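Local coordinates for neural cell adhesion molecule 1 (Homo sapiens, PDB 2HAZ), which probably mediates adhesion between neural cells and carries, in its first fibronectin type III repeat, a helix critical for polysialylation of its N-glycans, at residues Y40-R45 against V68-L73; Y79-A84 against S98-Q103. One frame throughout, in Å; residues are numbered along the deposited sequence.

Interaction 1: residues Y40-R45 against V68-L73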
loop_
_atom_site.group_PDB
_atom_site.type_symbol
_atom_site.label_atom_id
_atom_site.label_comp_id
_atom_site.label_asym_id
_atom_site.label_seq_id
_atom_site.Cartn_x
_atom_site.Cartn_y
_atom_site.Cartn_z
ATOM N N TYR A 40 -2.798 -6.103 4.419
ATOM C CA TYR A 40 -2.763 -5.009 3.455
ATOM C C TYR A 40 -2.291 -5.478 2.094
ATOM O O TYR A 40 -1.471 -6.393 1.976
ATOM C CB TYR A 40 -1.898 -3.845 3.949
ATOM C CG TYR A 40 -2.523 -3.095 5.105
ATOM C CD1 TYR A 40 -3.385 -2.023 4.889
ATOM C CD2 TYR A 40 -2.246 -3.466 6.415
ATOM C CE1 TYR A 40 -3.972 -1.340 5.968
ATOM C CE2 TYR A 40 -2.821 -2.790 7.500
ATOM C CZ TYR A 40 -3.673 -1.732 7.263
ATOM O OH TYR A 40 -4.228 -1.078 8.330
ATOM N N LYS A 41 -2.805 -4.840 1.056
ATOM C CA LYS A 41 -2.300 -5.080 -0.288
ATOM C C LYS A 41 -1.687 -3.790 -0.817
ATOM O O LYS A 41 -2.345 -2.751 -0.857
ATOM C CB LYS A 41 -3.426 -5.563 -1.203
ATOM C CG LYS A 41 -2.965 -6.024 -2.587
ATOM C CD LYS A 41 -4.194 -6.300 -3.441
ATOM C CE LYS A 41 -3.879 -6.987 -4.728
ATOM N NZ LYS A 41 -5.164 -7.152 -5.499
ATOM N N ALA A 42 -0.416 -3.862 -1.198
ATOM C CA ALA A 42 0.207 -2.786 -1.958
ATOM C C ALA A 42 0.211 -3.137 -3.433
ATOM O O ALA A 42 0.573 -4.248 -3.803
ATOM C CB ALA A 42 1.641 -2.540 -1.493
ATOM N N GLU A 43 -0.202 -2.181 -4.253
ATOM C CA GLU A 43 -0.087 -2.248 -5.706
ATOM C C GLU A 43 0.786 -1.092 -6.196
ATOM O O GLU A 43 0.594 0.064 -5.773
ATOM C CB GLU A 43 -1.473 -2.163 -6.348
ATOM C CG GLU A 43 -2.460 -3.196 -5.822
ATOM C CD GLU A 43 -3.819 -3.072 -6.469
ATOM O OE1 GLU A 43 -4.664 -2.305 -5.946
ATOM O OE2 GLU A 43 -4.035 -3.740 -7.511
ATOM N N TRP A 44 1.736 -1.385 -7.085
ATOM C CA TRP A 44 2.594 -0.318 -7.639
ATOM C C TRP A 44 2.801 -0.516 -9.127
ATOM O O TRP A 44 2.713 -1.642 -9.629
ATOM C CB TRP A 44 3.943 -0.211 -6.901
ATOM C CG TRP A 44 4.811 -1.446 -6.980
ATOM C CD1 TRP A 44 5.793 -1.713 -7.896
ATOM C CD2 TRP A 44 4.742 -2.592 -6.123
ATOM N NE1 TRP A 44 6.369 -2.938 -7.628
ATOM C CE2 TRP A 44 5.748 -3.493 -6.539
ATOM C CE3 TRP A 44 3.966 -2.919 -5.001
ATOM C CZ2 TRP A 44 5.956 -4.735 -5.911
ATOM C CZ3 TRP A 44 4.184 -4.150 -4.363
ATOM C CH2 TRP A 44 5.178 -5.033 -4.818
ATOM N N ARG A 45 3.072 0.578 -9.827
ATOM C CA ARG A 45 3.447 0.489 -11.237
ATOM C C ARG A 45 4.304 1.677 -11.654
ATOM O O ARG A 45 4.124 2.801 -11.150
ATOM C CB ARG A 45 2.212 0.382 -12.128
ATOM C CG ARG A 45 1.245 1.504 -11.999
ATOM C CD ARG A 45 0.356 1.706 -13.236
ATOM N NE ARG A 45 -0.324 2.990 -13.061
ATOM C CZ ARG A 45 -0.029 4.115 -13.716
ATOM N NH1 ARG A 45 0.908 4.132 -14.666
ATOM N NH2 ARG A 45 -0.700 5.231 -13.433
ATOM N N VAL A 68 4.888 -0.461 4.913
ATOM C CA VAL A 68 5.124 -1.657 4.130
ATOM C C VAL A 68 6.279 -1.378 3.151
ATOM O O VAL A 68 6.447 -0.239 2.663
ATOM C CB VAL A 68 3.845 -2.170 3.404
ATOM C CG1 VAL A 68 2.785 -2.583 4.417
ATOM C CG2 VAL A 68 3.294 -1.134 2.413
ATOM N N THR A 69 7.073 -2.410 2.884
ATOM C CA THR A 69 8.237 -2.292 2.017
ATOM C C THR A 69 7.969 -2.938 0.687
ATOM O O THR A 69 7.735 -4.146 0.605
ATOM C CB THR A 69 9.499 -2.969 2.598
ATOM O OG1 THR A 69 9.757 -2.478 3.912
ATOM C CG2 THR A 69 10.710 -2.675 1.703
ATOM N N ILE A 70 8.043 -2.133 -0.360
ATOM C CA ILE A 70 7.914 -2.656 -1.698
ATOM C C ILE A 70 9.306 -2.937 -2.259
ATOM O O ILE A 70 10.303 -2.253 -1.925
ATOM C CB ILE A 70 7.031 -1.750 -2.610
ATOM C CG1 ILE A 70 7.620 -0.347 -2.749
ATOM C CG2 ILE A 70 5.573 -1.677 -2.069
ATOM C CD1 ILE A 70 6.705 0.653 -3.483
ATOM N N VAL A 71 9.370 -3.969 -3.090
ATOM C CA VAL A 71 10.632 -4.539 -3.572
ATOM C C VAL A 71 10.647 -4.707 -5.089
ATOM O O VAL A 71 9.648 -4.460 -5.769
ATOM C CB VAL A 71 10.900 -5.949 -2.945
ATOM C CG1 VAL A 71 11.092 -5.867 -1.440
ATOM C CG2 VAL A 71 9.772 -6.914 -3.303
ATOM N N GLY A 72 11.795 -5.125 -5.609
ATOM C CA GLY A 72 11.935 -5.452 -7.023
ATOM C C GLY A 72 11.739 -4.287 -7.969
ATOM O O GLY A 72 11.327 -4.480 -9.126
ATOM N N LEU A 73 12.056 -3.087 -7.487
ATOM C CA LEU A 73 11.937 -1.874 -8.271
ATOM C C LEU A 73 13.213 -1.657 -9.079
ATOM O O LEU A 73 14.277 -2.209 -8.761
ATOM C CB LEU A 73 11.674 -0.660 -7.378
ATOM C CG LEU A 73 10.514 -0.743 -6.371
ATOM C CD1 LEU A 73 10.566 0.447 -5.435
ATOM C CD2 LEU A 73 9.173 -0.814 -7.112
HETATM O O HOH W 1 8.416 -3.928 -9.414
#

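Interaction 2: residues Y79-A84 against S98-Q103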
loop_
_atom_site.group_PDB
_atom_site.type_symbol
_atom_site.label_atom_id
_atom_site.label_comp_id
_atom_site.label_asym_id
_atom_site.label_seq_id
_atom_site.Cartn_x
_atom_site.Cartn_y
_atom_site.Cartn_z
ATOM N N TYR A 79 7.383 5.741 -9.880
ATOM C CA TYR A 79 6.289 4.774 -9.654
ATOM C C TYR A 79 5.064 5.446 -9.015
ATOM O O TYR A 79 5.197 6.447 -8.311
ATOM C CB TYR A 79 6.720 3.612 -8.726
ATOM C CG TYR A 79 7.724 2.658 -9.319
ATOM C CD1 TYR A 79 7.313 1.454 -9.888
ATOM C CD2 TYR A 79 9.091 2.969 -9.322
ATOM C CE1 TYR A 79 8.227 0.588 -10.459
ATOM C CE2 TYR A 79 10.009 2.108 -9.878
ATOM C CZ TYR A 79 9.572 0.919 -10.446
ATOM O OH TYR A 79 10.479 0.053 -10.988
ATOM N N ALA A 80 3.891 4.861 -9.244
ATOM C CA ALA A 80 2.675 5.115 -8.440
ATOM C C ALA A 80 2.460 3.920 -7.538
ATOM O O ALA A 80 2.616 2.782 -7.996
ATOM C CB ALA A 80 1.440 5.307 -9.355
ATOM N N VAL A 81 2.110 4.190 -6.274
ATOM C CA VAL A 81 1.728 3.149 -5.309
ATOM C C VAL A 81 0.402 3.512 -4.624
ATOM O O VAL A 81 0.081 4.684 -4.423
ATOM C CB VAL A 81 2.856 2.869 -4.279
ATOM C CG1 VAL A 81 3.150 4.065 -3.398
ATOM C CG2 VAL A 81 2.557 1.629 -3.431
ATOM N N ARG A 82 -0.380 2.479 -4.339
ATOM C CA ARG A 82 -1.614 2.601 -3.567
ATOM C C ARG A 82 -1.743 1.379 -2.644
ATOM O O ARG A 82 -1.084 0.350 -2.870
ATOM C CB ARG A 82 -2.804 2.731 -4.526
ATOM C CG ARG A 82 -3.040 1.512 -5.410
ATOM C CD ARG A 82 -3.818 1.873 -6.679
ATOM N NE ARG A 82 -4.481 0.679 -7.193
ATOM C CZ ARG A 82 -5.328 0.637 -8.221
ATOM N NH1 ARG A 82 -5.667 1.733 -8.886
ATOM N NH2 ARG A 82 -5.842 -0.530 -8.576
ATOM N N LEU A 83 -2.566 1.526 -1.607
ATOM C CA LEU A 83 -2.777 0.531 -0.562
ATOM C C LEU A 83 -4.252 0.302 -0.339
ATOM O O LEU A 83 -5.037 1.244 -0.363
ATOM C CB LEU A 83 -2.233 1.021 0.772
ATOM C CG LEU A 83 -0.752 1.003 1.117
ATOM C CD1 LEU A 83 -0.667 1.444 2.563
ATOM C CD2 LEU A 83 -0.151 -0.392 0.960
ATOM N N ALA A 84 -4.588 -0.949 -0.056
ATOM C CA ALA A 84 -5.932 -1.356 0.368
ATOM C C ALA A 84 -5.808 -2.300 1.557
ATOM O O ALA A 84 -4.838 -3.059 1.655
ATOM C CB ALA A 84 -6.657 -2.036 -0.768
ATOM N N SER A 98 0.105 7.488 -4.552
ATOM C CA SER A 98 1.235 8.358 -4.223
ATOM C C SER A 98 2.372 8.067 -5.183
ATOM O O SER A 98 2.699 6.907 -5.426
ATOM C CB SER A 98 1.712 8.105 -2.797
ATOM O OG SER A 98 2.814 8.952 -2.469
ATOM N N GLU A 99 2.980 9.116 -5.724
ATOM C CA GLU A 99 4.007 8.936 -6.727
ATOM C C GLU A 99 5.380 9.190 -6.087
ATOM O O GLU A 99 5.544 10.142 -5.318
ATOM C CB GLU A 99 3.739 9.860 -7.926
ATOM C CG GLU A 99 2.618 9.398 -8.907
ATOM C CD GLU A 99 1.165 9.788 -8.496
ATOM O OE1 GLU A 99 0.821 11.000 -8.461
ATOM O OE2 GLU A 99 0.341 8.873 -8.249
ATOM N N PHE A 100 6.347 8.321 -6.373
ATOM C CA PHE A 100 7.725 8.510 -5.919
ATOM C C PHE A 100 8.714 8.105 -7.026
ATOM O O PHE A 100 8.311 7.534 -8.052
ATOM C CB PHE A 100 7.998 7.696 -4.649
ATOM C CG PHE A 100 7.900 6.205 -4.858
ATOM C CD1 PHE A 100 9.035 5.447 -5.168
ATOM C CD2 PHE A 100 6.667 5.555 -4.756
ATOM C CE1 PHE A 100 8.929 4.057 -5.380
ATOM C CE2 PHE A 100 6.555 4.188 -4.958
ATOM C CZ PHE A 100 7.680 3.438 -5.281
ATOM N N LYS A 101 10.000 8.384 -6.799
ATOM C CA LYS A 101 11.067 7.998 -7.737
ATOM C C LYS A 101 12.200 7.276 -7.006
ATOM O O LYS A 101 12.693 7.744 -5.972
ATOM C CB LYS A 101 11.611 9.232 -8.481
ATOM C CG LYS A 101 12.391 8.880 -9.757
ATOM C CD LYS A 101 12.850 10.159 -10.477
ATOM C CE LYS A 101 13.316 9.818 -11.880
ATOM N NZ LYS A 101 14.131 10.895 -12.508
ATOM N N THR A 102 12.609 6.130 -7.544
ATOM C CA THR A 102 13.726 5.400 -6.963
ATOM C C THR A 102 15.003 6.177 -7.263
ATOM O O THR A 102 15.130 6.794 -8.324
ATOM C CB THR A 102 13.821 3.936 -7.500
ATOM O OG1 THR A 102 13.663 3.920 -8.926
ATOM C CG2 THR A 102 12.737 3.041 -6.875
ATOM N N GLN A 103 15.925 6.167 -6.309
ATOM C CA GLN A 103 17.225 6.803 -6.458
ATOM C C GLN A 103 18.101 6.122 -7.509
ATOM O O GLN A 103 17.922 4.936 -7.794
ATOM C CB GLN A 103 17.958 6.807 -5.114
ATOM C CG GLN A 103 17.195 7.541 -4.025
ATOM C CD GLN A 103 18.046 7.750 -2.791
ATOM O OE1 GLN A 103 19.135 8.331 -2.870
ATOM N NE2 GLN A 103 17.564 7.279 -1.645
#

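Interaction 1: residues Y40-R45 against V68-L73
Trp44 lays its indole against Ile70, and most of the surface buried between residues 40-45 and 68-73 gathers round that ring. Ile70 CB sits over one face of the six-membered ring in a CH-pi contact, 11° off the normal. Ile70 CG2 comes within 3.6 Å of Trp44 CE3. Trp44 CG lies between the backbone N and the carbonyl carbon (chi1 62°); its side chain and that of Ile70 run past each other in opposite directions. The pyrrole end is met obliquely by Leu73, whose CD2 approaches Trp44 CD1 at 3.6 Å. Beside it, Trp44 NE1 donates to a water in the plane of the indole, 2.9 Å from the water oxygen. The same water donates to Gly72 O at 3.0 Å, so the buried N-H is satisfied and the turn after strand 67-70 is tied to the ring. Further along, the packing thins: Ala42 CB reaches Ile70 CG2 at 4.1 Å and Val68 CG2 only at 4.5 Å. Outside the pair, His53 meets the Trp44 ring, and Val24 packs on both Val68 and Ile70. The two strands approach no closer than 8.9 Å between axes, at 32°, and meet mainly through side chains: they belong to opposing sheets, and this is the face-to-face core packing of a fibronectin type III beta sandwich.

Interaction 2: residues Y79-A84 against S98-Q103
Tyr79 and Phe100 face each other as a hydrogen-bonded antiparallel pair, and the tight part of the contact lies on their side of the sheet. Tyr79 N donates to Phe100 O at 2.7 Å, and Phe100 N returns a bond to Tyr79 O; two residues on, Val81 and Ser98 exchange a second reciprocal pair, with Ser98 N to Val81 O nearly straight at 169°. Phe100 CG lies between the backbone N and the carbonyl carbon (chi1 64°), and the end of the side chain comes nearer the partner strand than its start. Tyr79 CB rests over a face of the phenyl ring, 4.0 Å from its centroid, whereas Val81 CG1 comes in at the ring edge, 3.7 Å from Phe100 CE2. The two rings are tilted by only 18°, yet offset enough to share little face. Val15 and Pro17 of strand 11-17 also touch the Phe100 side chain, and an alanine here would probably open a gap under Tyr79 CB and beside Val81 CG1, where the ring had lain. Past the end of strand 98-101, still on the Tyr79 side, Thr102 CG2 approaches Tyr79 CE2 at 4.2 Å; Tyr79 OH hydrogen-bonds Lys74 N and Thr102 OG1 Lys74 O, both backbone atoms. The other face is looser. There Ala80 pairs with Glu99 without hydrogen bonds, and the bent glutamate brings OE2 only to 3.9 Å from Ala80 CB. The chemistry thus implies a division of labour: backbone bonds set the hairpin register, while apolar contacts of Tyr79, Val81 and Phe100 lie on the core-facing side and Glu99 on the exposed one.

The two interactions illustrate packing between sheets and pairing within one. Their centres are about 8 Å apart, and both segments of interaction 1 precede those of interaction 2 in the chain. Strands 39-46 and 78-87 are neighbours in the four-stranded sheet, where Lys41 N lies 2.8 Å from Ala84 O and Arg45 O 2.8 Å from Ala80 N, both probable hydrogen bonds. Strand 67-70 belongs to the opposing three-stranded sheet, so interaction 1 spans the core while interaction 2 joins the hairpin of strands 78-87 and 90-101. Leu73, which meets Trp44 in interaction 1, also touches Tyr79, Phe100 and Thr102, so the two contacts share a residue of the apolar core.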